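Local coordinates for AlgW protein (Pseudomonas aeruginosa, PDB 7CO3) that probably works as a serine endopeptidase of the HtrA type, pairing a trypsin-like protease domain with a PDZ domain of the kind that binds peptides, at residues L119-V124 with T152-L157; C181-N186 with T193-I198; G197-T202 with D214-D219; T329-E334 with Q352-V357. The protein carries 1 engineered substitution. All blocks are in the same frame, centred on the assembly; numbering follows the deposited sequence.

Contact 1 (L119-V124 with T152-L157); sequences LTNNHV and TDLAVL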
loop_
_atom_site.group_PDB
_atom_site.type_symbol
_atom_site.label_atom_id
_atom_site.label_comp_id
_atom_site.label_asym_id
_atom_site.label_seq_id
_atom_site.Cartn_x
_atom_site.Cartn_y
_atom_site.Cartn_z
ATOM N N LEU B 119 23.636 -8.550 9.533
ATOM C CA LEU B 119 23.291 -8.861 8.158
ATOM C C LEU B 119 22.660 -7.639 7.463
ATOM O O LEU B 119 21.897 -6.880 8.080
ATOM C CB LEU B 119 22.315 -10.039 8.140
ATOM C CG LEU B 119 22.848 -11.438 7.815
ATOM C CD1 LEU B 119 21.777 -12.462 8.054
ATOM C CD2 LEU B 119 23.402 -11.539 6.392
ATOM N N THR B 120 22.979 -7.465 6.183
ATOM C CA THR B 120 22.360 -6.464 5.310
ATOM C C THR B 120 22.472 -6.981 3.880
ATOM O O THR B 120 22.980 -8.086 3.653
ATOM C CB THR B 120 23.018 -5.085 5.480
ATOM O OG1 THR B 120 22.400 -4.160 4.585
ATOM C CG2 THR B 120 24.555 -5.146 5.148
ATOM N N ASN B 121 22.001 -6.196 2.893
ATOM C CA ASN B 121 22.158 -6.597 1.494
ATOM C C ASN B 121 23.523 -6.221 0.920
ATOM O O ASN B 121 24.103 -5.196 1.271
ATOM C CB ASN B 121 21.108 -5.961 0.568
ATOM C CG ASN B 121 19.697 -6.497 0.775
ATOM O OD1 ASN B 121 18.744 -5.726 0.809
ATOM N ND2 ASN B 121 19.561 -7.810 0.925
ATOM N N ASN B 122 23.996 -7.034 -0.038
ATOM C CA ASN B 122 25.233 -6.693 -0.738
ATOM C C ASN B 122 25.119 -5.342 -1.428
ATOM O O ASN B 122 26.026 -4.508 -1.328
ATOM C CB ASN B 122 25.612 -7.754 -1.774
ATOM C CG ASN B 122 26.918 -7.421 -2.461
ATOM O OD1 ASN B 122 27.876 -7.006 -1.798
ATOM N ND2 ASN B 122 26.952 -7.550 -3.781
ATOM N N HIS B 123 24.002 -5.097 -2.126
ATOM C CA HIS B 123 23.910 -3.851 -2.878
ATOM C C HIS B 123 23.906 -2.624 -1.993
ATOM O O HIS B 123 24.104 -1.526 -2.512
ATOM C CB HIS B 123 22.687 -3.823 -3.789
ATOM C CG HIS B 123 21.371 -3.778 -3.068
ATOM N ND1 HIS B 123 20.710 -2.595 -2.806
ATOM C CD2 HIS B 123 20.533 -4.776 -2.675
ATOM C CE1 HIS B 123 19.537 -2.865 -2.245
ATOM N NE2 HIS B 123 19.412 -4.181 -2.144
ATOM N N VAL B 124 23.704 -2.765 -0.685
ATOM C CA VAL B 124 23.714 -1.581 0.173
ATOM C C VAL B 124 25.142 -1.149 0.483
ATOM O O VAL B 124 25.444 0.048 0.532
ATOM C CB VAL B 124 22.919 -1.845 1.465
ATOM C CG1 VAL B 124 23.218 -0.797 2.536
ATOM C CG2 VAL B 124 21.427 -1.884 1.190
ATOM N N THR B 152 23.766 -14.022 -3.544
ATOM C CA THR B 152 22.501 -13.992 -2.817
ATOM C C THR B 152 22.087 -12.587 -2.416
ATOM O O THR B 152 21.101 -12.447 -1.693
ATOM C CB THR B 152 22.563 -14.856 -1.561
ATOM O OG1 THR B 152 23.549 -14.312 -0.687
ATOM C CG2 THR B 152 22.896 -16.316 -1.882
ATOM N N ASP B 153 22.855 -11.565 -2.807
ATOM C CA ASP B 153 22.680 -10.180 -2.337
ATOM C C ASP B 153 22.743 -10.077 -0.816
ATOM O O ASP B 153 21.902 -9.419 -0.187
ATOM C CB ASP B 153 21.370 -9.576 -2.867
ATOM C CG ASP B 153 21.349 -8.034 -2.806
ATOM O OD1 ASP B 153 22.404 -7.415 -2.508
ATOM O OD2 ASP B 153 20.265 -7.442 -3.033
ATOM N N LEU B 154 23.759 -10.693 -0.202
ATOM C CA LEU B 154 23.924 -10.553 1.245
ATOM C C LEU B 154 25.320 -10.058 1.597
ATOM O O LEU B 154 26.276 -10.228 0.837
ATOM C CB LEU B 154 23.619 -11.877 1.994
ATOM C CG LEU B 154 22.131 -12.316 1.907
ATOM C CD1 LEU B 154 21.905 -13.769 2.358
ATOM C CD2 LEU B 154 21.259 -11.382 2.754
ATOM N N ALA B 155 25.430 -9.442 2.762
ATOM C CA ALA B 155 26.730 -9.014 3.245
ATOM C C ALA B 155 26.695 -9.041 4.756
ATOM O O ALA B 155 25.632 -8.935 5.365
ATOM C CB ALA B 155 27.125 -7.622 2.733
ATOM N N VAL B 156 27.862 -9.253 5.362
ATOM C CA VAL B 156 28.002 -9.318 6.809
ATOM C C VAL B 156 28.911 -8.193 7.250
ATOM O O VAL B 156 29.954 -7.950 6.631
ATOM C CB VAL B 156 28.556 -10.679 7.280
ATOM C CG1 VAL B 156 28.708 -10.665 8.763
ATOM C CG2 VAL B 156 27.639 -11.803 6.864
ATOM N N LEU B 157 28.508 -7.523 8.319
ATOM C CA LEU B 157 29.208 -6.424 8.947
ATOM C C LEU B 157 29.499 -6.821 10.390
ATOM O O LEU B 157 28.822 -7.674 10.965
ATOM C CB LEU B 157 28.362 -5.131 8.961
ATOM C CG LEU B 157 27.777 -4.544 7.665
ATOM C CD1 LEU B 157 26.918 -3.275 7.987
ATOM C CD2 LEU B 157 28.885 -4.231 6.691
#

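Contact 2 (C181-N186 with T193-I198); sequences CLAIGN and TVTMGI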
loop_
_atom_site.group_PDB
_atom_site.type_symbol
_atom_site.label_atom_id
_atom_site.label_comp_id
_atom_site.label_asym_id
_atom_site.label_seq_id
_atom_site.Cartn_x
_atom_site.Cartn_y
_atom_site.Cartn_z
ATOM N N CYS B 181 3.017 -10.332 8.815
ATOM C CA CYS B 181 4.427 -10.007 9.056
ATOM C C CYS B 181 4.627 -8.498 9.125
ATOM O O CYS B 181 3.786 -7.699 8.686
ATOM C CB CYS B 181 5.361 -10.589 7.977
ATOM S SG CYS B 181 4.825 -10.096 6.311
ATOM N N LEU B 182 5.786 -8.124 9.657
ATOM C CA LEU B 182 6.186 -6.738 9.868
ATOM C C LEU B 182 7.532 -6.491 9.187
ATOM O O LEU B 182 8.456 -7.290 9.340
ATOM C CB LEU B 182 6.300 -6.468 11.372
ATOM C CG LEU B 182 5.074 -6.204 12.239
ATOM C CD1 LEU B 182 3.939 -7.127 11.982
ATOM C CD2 LEU B 182 5.477 -6.333 13.705
ATOM N N ALA B 183 7.647 -5.390 8.418
ATOM C CA ALA B 183 8.903 -4.939 7.843
ATOM C C ALA B 183 9.447 -3.801 8.713
ATOM O O ALA B 183 8.685 -2.936 9.155
ATOM C CB ALA B 183 8.716 -4.455 6.399
ATOM N N ILE B 184 10.757 -3.796 8.950
ATOM C CA ILE B 184 11.421 -2.806 9.813
ATOM C C ILE B 184 12.618 -2.267 9.064
ATOM O O ILE B 184 13.498 -3.029 8.678
ATOM C CB ILE B 184 11.846 -3.372 11.185
ATOM C CG1 ILE B 184 10.680 -4.071 11.864
ATOM C CG2 ILE B 184 12.306 -2.229 12.096
ATOM C CD1 ILE B 184 10.997 -4.654 13.216
ATOM N N GLY B 185 12.628 -0.965 8.822
ATOM C CA GLY B 185 13.688 -0.388 8.027
ATOM C C GLY B 185 13.633 1.120 8.074
ATOM O O GLY B 185 12.947 1.709 8.911
ATOM N N ASN B 186 14.381 1.742 7.162
ATOM C CA ASN B 186 14.516 3.200 7.109
ATOM C C ASN B 186 14.068 3.728 5.739
ATOM O O ASN B 186 14.886 4.275 4.983
ATOM C CB ASN B 186 15.964 3.628 7.404
ATOM C CG ASN B 186 16.089 5.164 7.701
ATOM O OD1 ASN B 186 15.092 5.880 7.876
ATOM N ND2 ASN B 186 17.339 5.654 7.705
ATOM N N THR B 193 11.139 2.598 10.684
ATOM C CA THR B 193 9.738 2.577 10.293
ATOM C C THR B 193 9.228 1.143 10.335
ATOM O O THR B 193 9.891 0.237 9.845
ATOM C CB THR B 193 9.567 3.161 8.869
ATOM O OG1 THR B 193 9.798 4.578 8.872
ATOM C CG2 THR B 193 8.134 2.840 8.294
ATOM N N VAL B 194 8.062 0.924 10.920
ATOM C CA VAL B 194 7.468 -0.410 10.937
ATOM C C VAL B 194 6.266 -0.405 10.009
ATOM O O VAL B 194 5.380 0.417 10.169
ATOM C CB VAL B 194 7.060 -0.874 12.351
ATOM C CG1 VAL B 194 6.556 -2.356 12.288
ATOM C CG2 VAL B 194 8.236 -0.780 13.298
ATOM N N THR B 195 6.213 -1.348 9.076
ATOM C CA THR B 195 5.018 -1.542 8.262
ATOM C C THR B 195 4.498 -2.960 8.431
ATOM O O THR B 195 5.242 -3.859 8.775
ATOM C CB THR B 195 5.283 -1.247 6.788
ATOM O OG1 THR B 195 6.421 -2.013 6.368
ATOM C CG2 THR B 195 5.587 0.210 6.585
ATOM N N MET B 196 3.217 -3.160 8.127
ATOM C CA MET B 196 2.540 -4.413 8.393
ATOM C C MET B 196 1.860 -4.928 7.132
ATOM O O MET B 196 1.275 -4.147 6.371
ATOM C CB MET B 196 1.499 -4.221 9.493
ATOM C CG MET B 196 0.875 -5.500 9.958
ATOM S SD MET B 196 -0.640 -5.893 9.032
ATOM C CE MET B 196 -1.696 -4.498 9.504
ATOM N N GLY B 197 1.900 -6.242 6.945
ATOM C CA GLY B 197 1.142 -6.877 5.879
ATOM C C GLY B 197 1.083 -8.378 6.127
ATOM O O GLY B 197 1.151 -8.838 7.268
ATOM N N ILE B 198 0.959 -9.146 5.048
ATOM C CA ILE B 198 0.964 -10.609 5.173
ATOM C C ILE B 198 2.047 -11.187 4.277
ATOM O O ILE B 198 2.533 -10.536 3.348
ATOM C CB ILE B 198 -0.379 -11.294 4.807
ATOM C CG1 ILE B 198 -0.778 -10.959 3.350
ATOM C CG2 ILE B 198 -1.514 -10.967 5.804
ATOM C CD1 ILE B 198 -1.831 -11.906 2.796
#

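Contact 3 (G197-T202 with D214-D219); sequences GIISAT and DFIQTD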
loop_
_atom_site.group_PDB
_atom_site.type_symbol
_atom_site.label_atom_id
_atom_site.label_comp_id
_atom_site.label_asym_id
_atom_site.label_seq_id
_atom_site.Cartn_x
_atom_site.Cartn_y
_atom_site.Cartn_z
ATOM N N GLY B 197 1.900 -6.242 6.945
ATOM C CA GLY B 197 1.142 -6.877 5.879
ATOM C C GLY B 197 1.083 -8.378 6.127
ATOM O O GLY B 197 1.151 -8.838 7.268
ATOM N N ILE B 198 0.959 -9.146 5.048
ATOM C CA ILE B 198 0.964 -10.609 5.173
ATOM C C ILE B 198 2.047 -11.187 4.277
ATOM O O ILE B 198 2.533 -10.536 3.348
ATOM C CB ILE B 198 -0.379 -11.294 4.807
ATOM C CG1 ILE B 198 -0.778 -10.959 3.350
ATOM C CG2 ILE B 198 -1.514 -10.967 5.804
ATOM C CD1 ILE B 198 -1.831 -11.906 2.796
ATOM N N ILE B 199 2.411 -12.439 4.567
ATOM C CA ILE B 199 3.139 -13.261 3.598
ATOM C C ILE B 199 2.235 -13.451 2.394
ATOM O O ILE B 199 1.171 -14.066 2.510
ATOM C CB ILE B 199 3.534 -14.622 4.205
ATOM C CG1 ILE B 199 4.328 -14.459 5.495
ATOM C CG2 ILE B 199 4.281 -15.511 3.167
ATOM C CD1 ILE B 199 5.559 -13.558 5.361
ATOM N N SER B 200 2.662 -12.932 1.235
ATOM C CA SER B 200 1.884 -12.997 0.005
ATOM C C SER B 200 2.141 -14.279 -0.775
ATOM O O SER B 200 1.299 -14.688 -1.587
ATOM C CB SER B 200 2.187 -11.786 -0.873
ATOM O OG SER B 200 1.648 -10.631 -0.266
ATOM N N ALA B 201 3.313 -14.871 -0.580
ATOM C CA ALA B 201 3.783 -16.074 -1.274
ATOM C C ALA B 201 5.188 -16.361 -0.762
ATOM O O ALA B 201 5.845 -15.504 -0.148
ATOM C CB ALA B 201 3.777 -15.928 -2.799
ATOM N N THR B 202 5.633 -17.590 -0.993
ATOM C CA THR B 202 6.982 -17.985 -0.632
ATOM C C THR B 202 7.635 -18.706 -1.811
ATOM O O THR B 202 6.975 -19.106 -2.771
ATOM C CB THR B 202 7.009 -18.874 0.635
ATOM O OG1 THR B 202 6.453 -20.155 0.301
ATOM C CG2 THR B 202 6.186 -18.274 1.774
ATOM N N ASP B 214 15.131 -17.412 -3.363
ATOM C CA ASP B 214 14.097 -18.165 -2.660
ATOM C C ASP B 214 13.181 -17.190 -1.902
ATOM O O ASP B 214 12.837 -17.403 -0.744
ATOM C CB ASP B 214 14.740 -19.194 -1.724
ATOM C CG ASP B 214 13.771 -20.279 -1.294
ATOM O OD1 ASP B 214 12.764 -20.481 -2.006
ATOM O OD2 ASP B 214 14.031 -20.939 -0.263
ATOM N N PHE B 215 12.769 -16.107 -2.557
ATOM C CA PHE B 215 12.187 -14.967 -1.847
ATOM C C PHE B 215 10.850 -15.296 -1.191
ATOM O O PHE B 215 10.016 -16.020 -1.731
ATOM C CB PHE B 215 11.995 -13.771 -2.789
ATOM C CG PHE B 215 13.269 -13.110 -3.216
ATOM C CD1 PHE B 215 14.010 -12.334 -2.323
ATOM C CD2 PHE B 215 13.734 -13.239 -4.507
ATOM C CE1 PHE B 215 15.201 -11.722 -2.721
ATOM C CE2 PHE B 215 14.935 -12.625 -4.904
ATOM C CZ PHE B 215 15.658 -11.876 -4.011
ATOM N N ILE B 216 10.688 -14.782 -0.008
ATOM C CA ILE B 216 9.388 -14.497 0.570
ATOM C C ILE B 216 8.855 -13.227 -0.082
ATOM O O ILE B 216 9.610 -12.259 -0.279
ATOM C CB ILE B 216 9.514 -14.327 2.090
ATOM C CG1 ILE B 216 10.112 -15.599 2.713
ATOM C CG2 ILE B 216 8.151 -14.064 2.686
ATOM C CD1 ILE B 216 10.653 -15.384 4.171
ATOM N N GLN B 217 7.572 -13.239 -0.443
ATOM C CA GLN B 217 6.865 -12.073 -0.971
ATOM C C GLN B 217 5.947 -11.509 0.121
ATOM O O GLN B 217 5.331 -12.263 0.878
ATOM C CB GLN B 217 6.082 -12.443 -2.238
ATOM C CG GLN B 217 5.579 -11.250 -3.051
ATOM C CD GLN B 217 4.759 -11.651 -4.261
ATOM O OE1 GLN B 217 5.145 -12.526 -5.042
ATOM N NE2 GLN B 217 3.597 -11.000 -4.421
ATOM N N THR B 218 5.852 -10.175 0.233
ATOM C CA THR B 218 5.001 -9.599 1.279
ATOM C C THR B 218 4.353 -8.326 0.770
ATOM O O THR B 218 4.942 -7.613 -0.038
ATOM C CB THR B 218 5.792 -9.278 2.573
ATOM O OG1 THR B 218 4.919 -8.712 3.545
ATOM C CG2 THR B 218 6.926 -8.274 2.293
ATOM N N ASP B 219 3.137 -8.026 1.251
ATOM C CA ASP B 219 2.567 -6.726 0.908
ATOM C C ASP B 219 2.806 -5.671 1.991
ATOM O O ASP B 219 2.331 -4.556 1.840
ATOM C CB ASP B 219 1.083 -6.838 0.537
ATOM C CG ASP B 219 0.204 -7.324 1.689
ATOM O OD1 ASP B 219 0.742 -7.729 2.747
ATOM O OD2 ASP B 219 -1.047 -7.303 1.523
HETATM O O HOH W 1 2.738 -8.965 -2.347
#

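Contact 4 (T329-E334 with Q352-V357); sequences TIDKQE and QKISIV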
loop_
_atom_site.group_PDB
_atom_site.type_symbol
_atom_site.label_atom_id
_atom_site.label_comp_id
_atom_site.label_asym_id
_atom_site.label_seq_id
_atom_site.Cartn_x
_atom_site.Cartn_y
_atom_site.Cartn_z
ATOM N N THR B 329 23.032 -37.354 -14.795
ATOM C CA THR B 329 23.505 -37.648 -13.459
ATOM C C THR B 329 24.738 -36.796 -13.179
ATOM O O THR B 329 25.646 -36.724 -14.011
ATOM C CB THR B 329 23.823 -39.162 -13.349
ATOM O OG1 THR B 329 22.619 -39.919 -13.142
ATOM C CG2 THR B 329 24.795 -39.439 -12.244
ATOM N N ILE B 330 24.756 -36.133 -12.020
ATOM C CA ILE B 330 25.936 -35.414 -11.538
ATOM C C ILE B 330 26.147 -35.795 -10.076
ATOM O O ILE B 330 25.227 -35.658 -9.255
ATOM C CB ILE B 330 25.826 -33.877 -11.703
ATOM C CG1 ILE B 330 26.917 -33.112 -10.940
ATOM C CG2 ILE B 330 24.434 -33.364 -11.431
ATOM C CD1 ILE B 330 27.038 -31.670 -11.401
ATOM N N ASP B 331 27.361 -36.261 -9.755
ATOM C CA ASP B 331 27.694 -36.816 -8.443
ATOM C C ASP B 331 26.685 -37.903 -8.075
ATOM O O ASP B 331 26.226 -38.008 -6.936
ATOM C CB ASP B 331 27.772 -35.703 -7.389
ATOM C CG ASP B 331 28.069 -36.224 -6.002
ATOM O OD1 ASP B 331 29.120 -36.873 -5.847
ATOM O OD2 ASP B 331 27.256 -35.969 -5.077
ATOM N N LYS B 332 26.282 -38.667 -9.087
ATOM C CA LYS B 332 25.370 -39.798 -8.955
ATOM C C LYS B 332 23.914 -39.396 -8.785
ATOM O O LYS B 332 23.031 -40.249 -8.925
ATOM C CB LYS B 332 25.763 -40.714 -7.803
ATOM C CG LYS B 332 27.125 -41.308 -7.983
ATOM C CD LYS B 332 27.380 -41.390 -9.481
ATOM C CE LYS B 332 28.155 -42.580 -9.857
ATOM N NZ LYS B 332 29.567 -41.952 -9.698
ATOM N N GLN B 333 23.652 -38.125 -8.452
ATOM C CA GLN B 333 22.283 -37.654 -8.274
ATOM C C GLN B 333 21.750 -37.094 -9.582
ATOM O O GLN B 333 22.335 -36.168 -10.159
ATOM C CB GLN B 333 22.183 -36.606 -7.174
ATOM C CG GLN B 333 22.542 -37.127 -5.785
ATOM C CD GLN B 333 21.317 -37.524 -4.993
ATOM O OE1 GLN B 333 20.924 -38.694 -4.990
ATOM N NE2 GLN B 333 20.744 -36.575 -4.246
ATOM N N GLU B 334 20.625 -37.652 -10.024
ATOM C CA GLU B 334 19.954 -37.199 -11.233
ATOM C C GLU B 334 19.642 -35.714 -11.152
ATOM O O GLU B 334 19.064 -35.244 -10.165
ATOM C CB GLU B 334 18.661 -37.989 -11.407
ATOM C CG GLU B 334 18.302 -38.275 -12.833
ATOM C CD GLU B 334 17.325 -37.267 -13.404
ATOM O OE1 GLU B 334 16.206 -37.145 -12.859
ATOM O OE2 GLU B 334 17.678 -36.597 -14.404
ATOM N N GLN B 352 37.318 -31.606 -5.190
ATOM C CA GLN B 352 36.806 -32.966 -5.129
ATOM C C GLN B 352 36.503 -33.485 -6.534
ATOM O O GLN B 352 36.133 -32.721 -7.431
ATOM C CB GLN B 352 35.561 -32.977 -4.241
ATOM C CG GLN B 352 34.481 -33.968 -4.563
ATOM C CD GLN B 352 33.617 -34.202 -3.351
ATOM O OE1 GLN B 352 34.131 -34.404 -2.251
ATOM N NE2 GLN B 352 32.300 -34.151 -3.531
ATOM N N LYS B 353 36.701 -34.791 -6.725
ATOM C CA LYS B 353 36.443 -35.468 -7.990
ATOM C C LYS B 353 35.043 -36.067 -7.946
ATOM O O LYS B 353 34.736 -36.863 -7.052
ATOM C CB LYS B 353 37.464 -36.579 -8.247
ATOM C CG LYS B 353 38.906 -36.129 -8.409
ATOM C CD LYS B 353 39.080 -35.218 -9.603
ATOM C CE LYS B 353 40.453 -35.405 -10.222
ATOM N NZ LYS B 353 41.470 -35.827 -9.220
ATOM N N ILE B 354 34.197 -35.699 -8.905
ATOM C CA ILE B 354 32.879 -36.308 -9.007
ATOM C C ILE B 354 32.552 -36.588 -10.463
ATOM O O ILE B 354 33.033 -35.918 -11.379
ATOM C CB ILE B 354 31.762 -35.504 -8.293
ATOM C CG1 ILE B 354 31.864 -33.964 -8.395
ATOM C CG2 ILE B 354 31.797 -35.800 -6.810
ATOM C CD1 ILE B 354 31.741 -33.285 -9.735
ATOM N N SER B 355 31.743 -37.618 -10.663
ATOM C CA SER B 355 31.494 -38.162 -11.986
ATOM C C SER B 355 30.238 -37.539 -12.572
ATOM O O SER B 355 29.321 -37.152 -11.847
ATOM C CB SER B 355 31.343 -39.674 -11.922
ATOM O OG SER B 355 30.056 -40.013 -11.453
ATOM N N ILE B 356 30.205 -37.437 -13.898
ATOM C CA ILE B 356 29.106 -36.813 -14.625
ATOM C C ILE B 356 28.795 -37.613 -15.882
ATOM O O ILE B 356 29.698 -38.091 -16.572
ATOM C CB ILE B 356 29.388 -35.339 -14.980
ATOM C CG1 ILE B 356 28.158 -34.683 -15.581
ATOM C CG2 ILE B 356 30.426 -35.186 -16.025
ATOM C CD1 ILE B 356 27.210 -34.202 -14.609
ATOM N N VAL B 357 27.509 -37.713 -16.201
ATOM C CA VAL B 357 27.002 -38.592 -17.249
ATOM C C VAL B 357 26.224 -37.782 -18.276
ATOM O O VAL B 357 25.211 -37.153 -17.939
ATOM C CB VAL B 357 26.076 -39.662 -16.671
ATOM C CG1 VAL B 357 25.465 -40.420 -17.787
ATOM C CG2 VAL B 357 26.796 -40.561 -15.751
HETATM O O HOH W 2 30.743 -38.614 -7.737
#

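Contact 1 (L119-V124 with T152-L157)
In the N-terminal beta-barrel of the trypsin-like fold, Asp-153 meets Asn-121, Asn-122 and His-123 where one strand gives way to a short helix. The positions of His-123 and Asp-153 are consistent with the His-Asp pair of the serine-protease triad, and the engineered residue Ala-227 touches His-123. CG of Asp-153 lies anti to its backbone N (chi1 -161°), which carries the carboxylate to the start of helix 122-125. There Asp-153 OD1 takes the His-123 N-H at 2.8 Å, nearly in line with its own C-O bond. The amide of Asn-121 stacks on this carboxylate, the planes 22° apart. One carbonyl, Asp-153 O, accepts twice: Asn-121 ND2 approaches end-on at 3.1 Å, while Asn-122 N sits high above the carbonyl plane at 3.2 Å. Beyond this corner the strands pair antiparallel, Thr-120 and Ala-155 exchanging two backbone bonds (Thr-120 N to Ala-155 O 3.1 Å, Ala-155 N to Thr-120 O 2.9 Å). Thr-120 CG2 packs on Leu-157 CG at 4.1 Å, and its OG1 bonds to Ser-108 O. Strand 66-72 lies against Thr-120 and Leu-157 through Leu-69, whereas helix 261-274 packs on Leu-119, Leu-154 and Val-156.

Contact 2 (C181-N186 with T193-I198)
Leu-182 lies against Val-194 and Met-196 across an antiparallel hairpin of the second protease sheet. Leu-182 CB passes Thr-195 O at 3.8 Å. Leu-182 CG, which lies beside the backbone N and anti to the carbonyl carbon (chi1 -79°), reaches Val-194 CG1 at 4.1 Å. At the tip Leu-182 CD1 touches Met-196 CG at 4.0 Å, after which the methionine chain bends at its second and third torsions and packs on Met-196 of the third subunit. Ile-184 continues this apolar face, its CG1 4.3 Å from Val-194 CG2. Between the strands run six backbone hydrogen bonds, two in each of three pairs, Cys-181 with Gly-197, Ala-183 with Thr-195 and Gly-185 with Thr-193. On the other face Thr-195 OG1 rests 3.4 Å from Ala-183 CB while it bonds to Ala-221 O, and Cys-181 SG lies 3.6 Å from Ile-198 C. The second subunit approaches strand 193-204 too and takes part in backbone bonds with Val-194, so the hairpin belongs to the trimer interface as well as to the sheet. Helix 56-62 packs over Leu-182, Ile-184 and Val-194 by way of Ala-58, Val-59 and Ala-62, and strand 230-233 pairs with the far edge of strand 180-185.

Contact 3 (G197-T202 with D214-D219)
Ile-198 and Asp-219 meet in a beta hairpin of the second protease sheet, made by strands 193-204 and 215-218 and interrupted by a beta bulge. Ile-198 N donates to Asp-219 OD1 at 2.7 Å, nearly along the C-O axis. The carboxylate gets there because Asp-219 CG takes the crowded position between backbone N and carbonyl carbon (chi1 63°). Ile-198 O in turn receives Thr-218 OG1 from above its plane at 3.0 Å, with a weak second bond from Asp-219 N. At the bulge, where the register slips by one residue between Ile-199 and Ala-201, Ser-200 N bonds to Gln-217 O at 2.8 Å and Gln-217 N to Ala-201 O at 2.9 Å. Ala-201 N is buried here with no partner in the model. On the opposite face from Gln-217, Ile-199 CD1 packs on Ile-216 CG2 at 3.8 Å, and Ile-239 backs Ile-199. Farther out, the third subunit takes up the polar ends: its Val-194 O bonds to Ser-200 OG, its Met-196 N to Asp-219 OD2 and its Thr-193 OG1 to Gln-217 NE2, while Arg-204 holds Gln-217 OE1. One water joins the two strands, donating to Ser-200 OG at 2.9 Å and accepting from Gln-217 NE2 at 3.0 Å.

Contact 4 (T329-E334 with Q352-V357)
Ile-330 and Ile-356 face each other across two antiparallel strands of the PDZ domain, where a type I' beta turn that begins at Ile-330 and ends at Gln-333 reverses the chain. This is the tight part of the contact. Ile-356 sends CG1 anti to its backbone N (chi1 -173°), and a bend at the next torsion (chi2 83°) lays CD1 across the neighbouring strand. There Ile-356 CD1 approaches Ile-330 CB to 3.2 Å, closer than normal van der Waals contact, so the exact placing of that methyl is doubtful. Val-345 of helix 338-346 packs on Ile-330, while Ile-327 and Leu-367 pack on Ile-356, continuing the apolar layer on this face of the sheet. On the other face Thr-329 and Val-357 stand side by side, their CB atoms 4.0 Å apart.

Two backbone bonds hold the strands together: Val-357 N to Thr-329 O at 3.0 Å, in the carbonyl plane, and Asp-331 N to Ser-355 O, also 3.0 Å and almost in line with the C=O. Past the second the partners separate into a polar fringe. The turn residues Asp-331 and Lys-332 both have positive phi, and the exposed lysine, bent along its chain and touching a crystal neighbour, curls back over Ser-355. Lys-332 NZ donates to Ser-355 OG at 2.7 Å, though the distorted lysine chain makes its exact placing uncertain. Next to it a water takes the place of a direct bond, donating to Asp-331 OD1 at 3.0 Å and accepting from Ser-355 N at 3.2 Å.

From the N terminus, contact 1 comes first and closes a loop of 27 residues, much of it strand, within the N-terminal barrel. The chain then crosses to the second protease sheet, where contact 2 closes a hairpin with a connection of six residues. Contact 3 begins on the strand where contact 2 ends, sharing Gly-197 and Ile-198, and closes a second hairpin; Cys-181 SG packs on Thr-218 OG1 and Ile-199 CD1 between them. Both hairpins also touch the third subunit. Contact 4, with helix 338-346 inside its loop, lies in the PDZ domain, its centre about 32 Å from that of contact 1. No contact nests within or crosses another.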